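Local coordinates for protein dihydrodipicolinate synthase (Aquifex aeolicus, PDB 2EHH) that probably condenses pyruvate with aspartate semialdehyde through a Schiff-base intermediate, a step of lysine biosynthesis, and works as a tetramer built from two dimers, at residues Glu21-Leu26 against Glu56-Phe61; Val101-Tyr106 against Arg112-His117; Ile129-Ile134 against Val140-Asp145. All coordinates share one frame; numbering follows the deposited sequence.

Contact 1 (Glu21-Leu26 against Glu56-Phe61); sequences EALGNL and EKVIEF
Phe-61 and Leu-23 bury the most surface where helix 20-31 meets helix 52-66. The two side chains run alongside each other, each heading for the other helix. The leucine fork does most of the touching. Leu-23 CD1 lies 3.7 Å from Phe-61 CD2, at an oblique angle to the ring. The other methyl, Leu-23 CD2, sits at the ring edge, near its plane, 3.9 Å from Phe-61 CE2.

Both residues carry CG opposite the backbone N (chi1 176° for Phe-61, -161° for Leu-23), which extends each side chain across the gap. The ring can therefore reach the backbone of the other helix. Its far edge meets Gly-24, with Phe-61 CE2 3.8 Å from Gly-24 N. The ring edge lies directly against the main chain at Gly-24, a residue without a side chain.

Val-58 adds a smaller patch one turn before Phe-61. Val-58 CG1 touches Leu-23 CD1 at 3.9 Å, so that one leucine methyl meets both the valine and the ring. No hydrogen bond crosses the contact. The adhesion is apolar.

The two short segments run at 40° to each other, with axes 11.5 Å apart at closest approach. The large side chains fill this wide spacing. Tyr-20 meets the Phe-61 ring edge-to-face. Val-58 also rests on Cys-41, just past strand 37-40. The contact thus joins two helices on the outside of the TIM barrel, which follow barrel strands 4-8 (after a small hairpin, 13-14 and 17-18) and 37-40.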
loop_
_atom_site.group_PDB
_atom_site.type_symbol
_atom_site.label_atom_id
_atom_site.label_comp_id
_atom_site.label_asym_id
_atom_site.label_seq_id
_atom_site.Cartn_x
_atom_site.Cartn_y
_atom_site.Cartn_z
ATOM N N GLU A 21 -32.570 8.276 26.270
ATOM C CA GLU A 21 -33.914 8.095 25.738
ATOM C C GLU A 21 -33.828 7.765 24.250
ATOM O O GLU A 21 -34.598 6.953 23.739
ATOM C CB GLU A 21 -34.770 9.343 25.983
ATOM C CG GLU A 21 -34.208 10.633 25.437
ATOM C CD GLU A 21 -34.869 11.851 26.066
ATOM O OE1 GLU A 21 -34.680 12.063 27.288
ATOM O OE2 GLU A 21 -35.579 12.590 25.346
ATOM N N ALA A 22 -32.875 8.376 23.556
ATOM C CA ALA A 22 -32.698 8.104 22.131
ATOM C C ALA A 22 -32.131 6.694 21.951
ATOM O O ALA A 22 -32.516 5.974 21.030
ATOM C CB ALA A 22 -31.761 9.132 21.508
ATOM N N LEU A 23 -31.216 6.307 22.835
ATOM C CA LEU A 23 -30.604 4.981 22.767
ATOM C C LEU A 23 -31.707 3.952 22.987
ATOM O O LEU A 23 -31.778 2.942 22.291
ATOM C CB LEU A 23 -29.528 4.832 23.849
ATOM C CG LEU A 23 -28.473 3.726 23.702
ATOM C CD1 LEU A 23 -27.599 3.701 24.946
ATOM C CD2 LEU A 23 -29.123 2.378 23.505
ATOM N N GLY A 24 -32.568 4.222 23.962
ATOM C CA GLY A 24 -33.662 3.314 24.247
ATOM C C GLY A 24 -34.563 3.126 23.043
ATOM O O GLY A 24 -34.959 2.005 22.729
ATOM N N ASN A 25 -34.894 4.220 22.363
ATOM C CA ASN A 25 -35.756 4.135 21.190
ATOM C C ASN A 25 -35.056 3.427 20.034
ATOM O O ASN A 25 -35.693 2.759 19.221
ATOM C CB ASN A 25 -36.209 5.531 20.771
ATOM C CG ASN A 25 -37.224 6.120 21.737
ATOM O OD1 ASN A 25 -36.927 6.338 22.909
ATOM N ND2 ASN A 25 -38.430 6.367 21.249
ATOM N N LEU A 26 -33.739 3.576 19.976
ATOM C CA LEU A 26 -32.933 2.939 18.942
ATOM C C LEU A 26 -33.030 1.425 19.159
ATOM O O LEU A 26 -33.149 0.649 18.209
ATOM C CB LEU A 26 -31.481 3.408 19.074
ATOM C CG LEU A 26 -30.753 4.047 17.888
ATOM C CD1 LEU A 26 -31.682 4.946 17.086
ATOM C CD2 LEU A 26 -29.551 4.830 18.429
ATOM N N GLU A 56 -19.515 1.275 30.470
ATOM C CA GLU A 56 -20.218 0.340 31.334
ATOM C C GLU A 56 -21.687 0.698 31.529
ATOM O O GLU A 56 -22.531 -0.189 31.630
ATOM C CB GLU A 56 -19.491 0.195 32.681
ATOM C CG GLU A 56 -19.240 1.465 33.455
ATOM C CD GLU A 56 -18.198 1.263 34.551
ATOM O OE1 GLU A 56 -17.900 0.095 34.892
ATOM O OE2 GLU A 56 -17.678 2.273 35.073
ATOM N N LYS A 57 -22.000 1.990 31.544
ATOM C CA LYS A 57 -23.383 2.430 31.716
ATOM C C LYS A 57 -24.222 2.100 30.475
ATOM O O LYS A 57 -25.372 1.665 30.584
ATOM C CB LYS A 57 -23.426 3.935 31.984
ATOM C CG LYS A 57 -24.800 4.481 32.365
ATOM C CD LYS A 57 -25.281 3.935 33.708
ATOM C CE LYS A 57 -26.540 4.654 34.189
ATOM N NZ LYS A 57 -27.634 4.660 33.172
ATOM N N VAL A 58 -23.648 2.310 29.295
ATOM C CA VAL A 58 -24.359 2.023 28.053
ATOM C C VAL A 58 -24.603 0.526 27.898
ATOM O O VAL A 58 -25.687 0.107 27.492
ATOM C CB VAL A 58 -23.578 2.551 26.827
ATOM C CG1 VAL A 58 -24.122 1.934 25.543
ATOM C CG2 VAL A 58 -23.702 4.068 26.762
ATOM N N ILE A 59 -23.594 -0.278 28.218
ATOM C CA ILE A 59 -23.725 -1.722 28.113
ATOM C C ILE A 59 -24.808 -2.204 29.081
ATOM O O ILE A 59 -25.726 -2.931 28.702
ATOM C CB ILE A 59 -22.390 -2.424 28.441
ATOM C CG1 ILE A 59 -21.335 -2.046 27.392
ATOM C CG2 ILE A 59 -22.582 -3.940 28.465
ATOM C CD1 ILE A 59 -19.917 -2.489 27.751
ATOM N N GLU A 60 -24.699 -1.783 30.334
ATOM C CA GLU A 60 -25.666 -2.168 31.352
ATOM C C GLU A 60 -27.076 -1.736 30.941
ATOM O O GLU A 60 -28.041 -2.489 31.091
ATOM C CB GLU A 60 -25.264 -1.540 32.685
ATOM C CG GLU A 60 -26.187 -1.839 33.838
ATOM C CD GLU A 60 -25.609 -1.372 35.159
ATOM O OE1 GLU A 60 -25.194 -0.195 35.243
ATOM O OE2 GLU A 60 -25.573 -2.181 36.110
ATOM N N PHE A 61 -27.183 -0.527 30.400
ATOM C CA PHE A 61 -28.465 0.015 29.950
ATOM C C PHE A 61 -29.058 -0.784 28.785
ATOM O O PHE A 61 -30.250 -1.094 28.770
ATOM C CB PHE A 61 -28.289 1.473 29.513
ATOM C CG PHE A 61 -29.533 2.090 28.938
ATOM C CD1 PHE A 61 -30.544 2.555 29.770
ATOM C CD2 PHE A 61 -29.703 2.191 27.562
ATOM C CE1 PHE A 61 -31.704 3.117 29.240
ATOM C CE2 PHE A 61 -30.859 2.749 27.022
ATOM C CZ PHE A 61 -31.861 3.213 27.861
#

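Contact 2 (Val101-Tyr106 against Arg112-His117); sequences VVVPYY and RGLYEH
His-117 holds CG opposite its backbone N (chi1 177°), which sends the imidazole from helix 111-124 toward Pro-104. Leu-114, one turn earlier, turns CG the other way, opposite the carbonyl carbon (chi1 -67°), and so brings CD2 to Val-103 and Pro-104. The contact belongs to a beta-alpha-beta unit of the TIM barrel. Strand 98-102 leads through a loop into helix 111-124, and the chain then returns to strand 129-133.

Pro-104, in the loop just past the strand, touches both Leu-114 and His-117. Pro-104 CG stands 3.6 Å from the centroid of the His-117 ring, only 11° off the ring normal. This is a CH-pi contact over the face. The neighbouring Pro-104 CD packs on Leu-114 CD2 at 3.6 Å. The same methyl, Leu-114 CD2, touches Val-103 CG1 at 3.7 Å. Val-101 CG1 approaches the imidazole obliquely, 4.0 Å from His-117 NE2.

The imidazole is held at both nitrogens. His-117 ND1 is hydrogen-bonded to Thr-81 OG1, and NE2 binds a water. These two bonds fix the rotation of the ring while the proline covers one face.

Strand and loop also face the catalytic side. Val-102 points away from the helix and packs on Tyr-132, the predicted proton donor/acceptor. Tyr-106, predicted to serve in the proton relay, makes a weak hydrogen bond to Thr-43 of the second subunit. Back at the helix, the water lies in the imidazole plane, 2.8 Å from His-117 NE2, and donates to Val-102 O at 2.7 Å.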
loop_
_atom_site.group_PDB
_atom_site.type_symbol
_atom_site.label_atom_id
_atom_site.label_comp_id
_atom_site.label_asym_id
_atom_site.label_seq_id
_atom_site.Cartn_x
_atom_site.Cartn_y
_atom_site.Cartn_z
ATOM N N VAL A 101 -14.078 -7.734 20.928
ATOM C CA VAL A 101 -12.760 -7.278 21.337
ATOM C C VAL A 101 -11.909 -6.950 20.124
ATOM O O VAL A 101 -11.489 -7.842 19.390
ATOM C CB VAL A 101 -12.066 -8.356 22.175
ATOM C CG1 VAL A 101 -10.714 -7.857 22.658
ATOM C CG2 VAL A 101 -12.965 -8.739 23.354
ATOM N N VAL A 102 -11.666 -5.665 19.910
ATOM C CA VAL A 102 -10.883 -5.237 18.760
ATOM C C VAL A 102 -9.410 -5.605 18.892
ATOM O O VAL A 102 -8.869 -5.697 20.000
ATOM C CB VAL A 102 -11.011 -3.699 18.546
ATOM C CG1 VAL A 102 -10.284 -2.952 19.665
ATOM C CG2 VAL A 102 -10.456 -3.305 17.181
ATOM N N VAL A 103 -8.772 -5.860 17.756
ATOM C CA VAL A 103 -7.349 -6.161 17.747
ATOM C C VAL A 103 -6.723 -4.838 18.183
ATOM O O VAL A 103 -7.089 -3.788 17.668
ATOM C CB VAL A 103 -6.852 -6.501 16.316
ATOM C CG1 VAL A 103 -5.329 -6.491 16.269
ATOM C CG2 VAL A 103 -7.391 -7.856 15.886
ATOM N N PRO A 104 -5.791 -4.871 19.144
ATOM C CA PRO A 104 -5.139 -3.648 19.622
ATOM C C PRO A 104 -4.666 -2.706 18.517
ATOM O O PRO A 104 -3.917 -3.102 17.618
ATOM C CB PRO A 104 -3.987 -4.187 20.449
ATOM C CG PRO A 104 -4.612 -5.397 21.093
ATOM C CD PRO A 104 -5.349 -6.041 19.927
ATOM N N TYR A 105 -5.108 -1.457 18.602
ATOM C CA TYR A 105 -4.734 -0.434 17.632
ATOM C C TYR A 105 -3.558 0.406 18.129
ATOM O O TYR A 105 -3.284 0.458 19.328
ATOM C CB TYR A 105 -5.919 0.500 17.368
ATOM C CG TYR A 105 -6.598 0.973 18.636
ATOM C CD1 TYR A 105 -7.774 0.370 19.081
ATOM C CD2 TYR A 105 -6.030 1.974 19.427
ATOM C CE1 TYR A 105 -8.362 0.744 20.278
ATOM C CE2 TYR A 105 -6.615 2.356 20.633
ATOM C CZ TYR A 105 -7.779 1.730 21.044
ATOM O OH TYR A 105 -8.374 2.062 22.226
ATOM N N TYR A 106 -2.863 1.043 17.189
ATOM C CA TYR A 106 -1.755 1.946 17.484
ATOM C C TYR A 106 -0.431 1.399 18.025
ATOM O O TYR A 106 0.629 1.770 17.506
ATOM C CB TYR A 106 -2.255 3.054 18.414
ATOM C CG TYR A 106 -1.244 4.145 18.682
ATOM C CD1 TYR A 106 -0.970 5.121 17.726
ATOM C CD2 TYR A 106 -0.573 4.209 19.898
ATOM C CE1 TYR A 106 -0.053 6.141 17.976
ATOM C CE2 TYR A 106 0.349 5.226 20.162
ATOM C CZ TYR A 106 0.599 6.189 19.196
ATOM O OH TYR A 106 1.481 7.211 19.464
ATOM N N ARG A 112 2.581 -12.712 18.942
ATOM C CA ARG A 112 2.610 -13.332 20.262
ATOM C C ARG A 112 1.830 -12.417 21.205
ATOM O O ARG A 112 1.056 -12.880 22.049
ATOM C CB ARG A 112 4.057 -13.502 20.741
ATOM C CG ARG A 112 4.225 -14.094 22.141
ATOM C CD ARG A 112 3.308 -15.290 22.389
ATOM N NE ARG A 112 3.848 -16.188 23.408
ATOM C CZ ARG A 112 3.124 -16.790 24.348
ATOM N NH1 ARG A 112 1.818 -16.590 24.416
ATOM N NH2 ARG A 112 3.708 -17.602 25.218
ATOM N N GLY A 113 2.031 -11.112 21.034
ATOM C CA GLY A 113 1.337 -10.136 21.848
ATOM C C GLY A 113 -0.161 -10.209 21.622
ATOM O O GLY A 113 -0.937 -10.108 22.568
ATOM N N LEU A 114 -0.576 -10.381 20.370
ATOM C CA LEU A 114 -1.998 -10.473 20.061
ATOM C C LEU A 114 -2.574 -11.743 20.676
ATOM O O LEU A 114 -3.700 -11.749 21.173
ATOM C CB LEU A 114 -2.217 -10.479 18.544
ATOM C CG LEU A 114 -1.869 -9.172 17.821
ATOM C CD1 LEU A 114 -2.144 -9.300 16.332
ATOM C CD2 LEU A 114 -2.708 -8.035 18.422
ATOM N N TYR A 115 -1.797 -12.821 20.635
ATOM C CA TYR A 115 -2.230 -14.093 21.213
ATOM C C TYR A 115 -2.446 -13.932 22.717
ATOM O O TYR A 115 -3.513 -14.255 23.244
ATOM C CB TYR A 115 -1.170 -15.174 20.963
ATOM C CG TYR A 115 -1.381 -16.442 21.760
ATOM C CD1 TYR A 115 -2.431 -17.315 21.469
ATOM C CD2 TYR A 115 -0.529 -16.768 22.814
ATOM C CE1 TYR A 115 -2.622 -18.485 22.209
ATOM C CE2 TYR A 115 -0.710 -17.933 23.559
ATOM C CZ TYR A 115 -1.755 -18.787 23.252
ATOM O OH TYR A 115 -1.916 -19.948 23.977
ATOM N N GLU A 116 -1.436 -13.421 23.410
ATOM C CA GLU A 116 -1.555 -13.244 24.857
ATOM C C GLU A 116 -2.673 -12.279 25.243
ATOM O O GLU A 116 -3.308 -12.446 26.283
ATOM C CB GLU A 116 -0.219 -12.789 25.450
ATOM C CG GLU A 116 0.872 -13.835 25.290
ATOM C CD GLU A 116 2.112 -13.538 26.108
ATOM O OE1 GLU A 116 3.147 -14.196 25.867
ATOM O OE2 GLU A 116 2.051 -12.656 26.993
ATOM N N HIS A 117 -2.925 -11.283 24.399
ATOM C CA HIS A 117 -3.986 -10.313 24.660
ATOM C C HIS A 117 -5.348 -11.008 24.711
ATOM O O HIS A 117 -6.047 -10.978 25.728
ATOM C CB HIS A 117 -3.999 -9.247 23.556
ATOM C CG HIS A 117 -5.101 -8.241 23.687
ATOM N ND1 HIS A 117 -5.091 -7.238 24.636
ATOM C CD2 HIS A 117 -6.238 -8.066 22.971
ATOM C CE1 HIS A 117 -6.171 -6.490 24.494
ATOM N NE2 HIS A 117 -6.885 -6.973 23.490
HETATM O O HOH W 1 -8.797 -5.174 22.626
#

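Contact 3 (Ile129-Ile134 against Val140-Asp145); sequences IIIYNI and VEISVD
Asn-133 and Glu-141 form the polar centre of this contact. Asn-133 ND2 donates to Glu-141 OE1 at 3.1 Å, with an N-H...O angle of 161°. The carboxylate oxygen lies near the amide plane and accepts through its anti lone pair. The two flat groups are tilted by only 28°. Asn-133 holds CG opposite its backbone N (chi1 -176°), which carries the amide out to the loop.

The other end of the same amide takes two more bonds. Asn-133 OD1 accepts a weak hydrogen bond from Ile-142 N at 3.4 Å. A water also donates to Asn-133 OD1 at 2.8 Å. That water donates to Val-140 O, 2.9 Å away, and accepts from Ile-134 N at 3.0 Å. It therefore links the end of the strand to the returning loop.

The methyl Ile-142 CG2 packs against the amide oxygen, 3.7 Å from Asn-133 OD1. The apolar pair lies beside it. Ile-142 CD1 lies 4.3 Å from Ile-131 CD1, a loose approach.

Further out, Asn-133 ND2 is also hydrogen-bonded to Glu-162 OE1, next to the predicted Schiff-base lysine Lys-161. Gln-111 binds Glu-141 O and Ser-143 N, fixing the loop backbone.

Tyr-132, the predicted proton donor/acceptor, points away from the loop, toward the catalytic side. Asn-133 OD1 serves the loop, while ND2 is shared between Glu-141 in the loop and Glu-162 on the next strand. With two carboxylates drawing on ND2, the amide is probably polarised, and its bonds tie the strand that carries Tyr-132 to both neighbours.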
loop_
_atom_site.group_PDB
_atom_site.type_symbol
_atom_site.label_atom_id
_atom_site.label_comp_id
_atom_site.label_asym_id
_atom_site.label_seq_id
_atom_site.Cartn_x
_atom_site.Cartn_y
_atom_site.Cartn_z
ATOM N N ILE A 129 -16.632 -14.435 22.992
ATOM C CA ILE A 129 -15.842 -13.328 22.473
ATOM C C ILE A 129 -15.717 -13.335 20.959
ATOM O O ILE A 129 -15.470 -14.376 20.351
ATOM C CB ILE A 129 -14.424 -13.351 23.078
ATOM C CG1 ILE A 129 -14.510 -13.095 24.585
ATOM C CG2 ILE A 129 -13.536 -12.308 22.392
ATOM C CD1 ILE A 129 -13.229 -13.399 25.327
ATOM N N ILE A 130 -15.892 -12.158 20.365
ATOM C CA ILE A 130 -15.776 -11.985 18.922
ATOM C C ILE A 130 -14.560 -11.107 18.653
ATOM O O ILE A 130 -14.492 -9.973 19.126
ATOM C CB ILE A 130 -17.004 -11.262 18.316
ATOM C CG1 ILE A 130 -18.293 -11.978 18.718
ATOM C CG2 ILE A 130 -16.879 -11.214 16.786
ATOM C CD1 ILE A 130 -19.559 -11.285 18.231
ATOM N N ILE A 131 -13.597 -11.636 17.911
ATOM C CA ILE A 131 -12.409 -10.868 17.564
ATOM C C ILE A 131 -12.823 -9.834 16.517
ATOM O O ILE A 131 -13.651 -10.121 15.648
ATOM C CB ILE A 131 -11.318 -11.782 16.965
ATOM C CG1 ILE A 131 -10.768 -12.708 18.051
ATOM C CG2 ILE A 131 -10.197 -10.937 16.358
ATOM C CD1 ILE A 131 -9.868 -13.814 17.513
ATOM N N TYR A 132 -12.265 -8.631 16.598
ATOM C CA TYR A 132 -12.599 -7.599 15.625
ATOM C C TYR A 132 -11.331 -7.170 14.900
ATOM O O TYR A 132 -10.476 -6.486 15.467
ATOM C CB TYR A 132 -13.265 -6.400 16.319
ATOM C CG TYR A 132 -13.630 -5.259 15.390
ATOM C CD1 TYR A 132 -13.768 -5.462 14.017
ATOM C CD2 TYR A 132 -13.872 -3.977 15.892
ATOM C CE1 TYR A 132 -14.136 -4.424 13.168
ATOM C CE2 TYR A 132 -14.245 -2.932 15.046
ATOM C CZ TYR A 132 -14.376 -3.166 13.687
ATOM O OH TYR A 132 -14.770 -2.150 12.845
ATOM N N ASN A 133 -11.217 -7.592 13.644
ATOM C CA ASN A 133 -10.054 -7.282 12.819
ATOM C C ASN A 133 -10.385 -6.193 11.810
ATOM O O ASN A 133 -11.276 -6.359 10.975
ATOM C CB ASN A 133 -9.592 -8.547 12.080
ATOM C CG ASN A 133 -8.324 -8.328 11.268
ATOM O OD1 ASN A 133 -7.270 -7.994 11.816
ATOM N ND2 ASN A 133 -8.416 -8.531 9.956
ATOM N N ILE A 134 -9.673 -5.073 11.897
ATOM C CA ILE A 134 -9.875 -3.963 10.975
ATOM C C ILE A 134 -8.554 -3.215 10.819
ATOM O O ILE A 134 -8.348 -2.133 11.372
ATOM C CB ILE A 134 -11.003 -3.008 11.457
ATOM C CG1 ILE A 134 -11.164 -1.860 10.456
ATOM C CG2 ILE A 134 -10.715 -2.504 12.875
ATOM C CD1 ILE A 134 -12.529 -1.183 10.504
ATOM N N VAL A 140 -2.597 -2.877 12.151
ATOM C CA VAL A 140 -1.973 -4.178 12.405
ATOM C C VAL A 140 -3.044 -5.231 12.116
ATOM O O VAL A 140 -4.232 -4.927 12.141
ATOM C CB VAL A 140 -1.499 -4.340 13.877
ATOM C CG1 VAL A 140 -2.688 -4.614 14.794
ATOM C CG2 VAL A 140 -0.479 -5.471 13.968
ATOM N N GLU A 141 -2.634 -6.460 11.829
ATOM C CA GLU A 141 -3.608 -7.514 11.552
ATOM C C GLU A 141 -3.279 -8.800 12.293
ATOM O O GLU A 141 -2.118 -9.205 12.379
ATOM C CB GLU A 141 -3.688 -7.796 10.048
ATOM C CG GLU A 141 -4.537 -9.017 9.677
ATOM C CD GLU A 141 -4.936 -9.034 8.212
ATOM O OE1 GLU A 141 -6.120 -8.762 7.906
ATOM O OE2 GLU A 141 -4.064 -9.309 7.362
ATOM N N ILE A 142 -4.308 -9.430 12.848
ATOM C CA ILE A 142 -4.117 -10.683 13.557
ATOM C C ILE A 142 -4.092 -11.768 12.477
ATOM O O ILE A 142 -5.034 -11.900 11.693
ATOM C CB ILE A 142 -5.258 -10.917 14.570
ATOM C CG1 ILE A 142 -4.971 -12.172 15.399
ATOM C CG2 ILE A 142 -6.595 -10.996 13.850
ATOM C CD1 ILE A 142 -5.884 -12.321 16.622
ATOM N N SER A 143 -3.000 -12.521 12.418
ATOM C CA SER A 143 -2.852 -13.564 11.403
ATOM C C SER A 143 -3.819 -14.717 11.623
ATOM O O SER A 143 -4.326 -14.919 12.728
ATOM C CB SER A 143 -1.430 -14.117 11.407
ATOM O OG SER A 143 -1.247 -14.980 12.516
ATOM N N VAL A 144 -4.070 -15.480 10.570
ATOM C CA VAL A 144 -4.967 -16.617 10.695
ATOM C C VAL A 144 -4.307 -17.648 11.617
ATOM O O VAL A 144 -4.988 -18.342 12.374
ATOM C CB VAL A 144 -5.281 -17.228 9.310
ATOM C CG1 VAL A 144 -6.214 -18.427 9.463
ATOM C CG2 VAL A 144 -5.942 -16.163 8.424
ATOM N N ASP A 145 -2.980 -17.737 11.563
ATOM C CA ASP A 145 -2.253 -18.659 12.438
ATOM C C ASP A 145 -2.607 -18.333 13.890
ATOM O O ASP A 145 -2.928 -19.219 14.675
ATOM C CB ASP A 145 -0.734 -18.511 12.268
ATOM C CG ASP A 145 -0.191 -19.267 11.065
ATOM O OD1 ASP A 145 -0.944 -20.047 10.451
ATOM O OD2 ASP A 145 1.004 -19.086 10.743
HETATM O O HOH W 2 -6.908 -5.529 13.018
#

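From the N terminus, contact 1 comes first. It closes a loop of 29 residues that includes strand 37-40 and ties together two outer helices of the barrel. Contact 2 follows, closing the short loop between strand 98-102 and helix 111-124. Contact 3 closes a five-residue connection, mostly helix, and joins the end of strand 129-133 to the loop leading into helix 144-153. The three lie in series; none nests or crosses. Contact 1 stands apart, its centre about 27 Å from the centre of each of the others. Contacts 2 and 3 adjoin, their centres about 8 Å apart, because their strands are neighbours in the barrel. Val-140 CG1 also packs on Val-103 CG1.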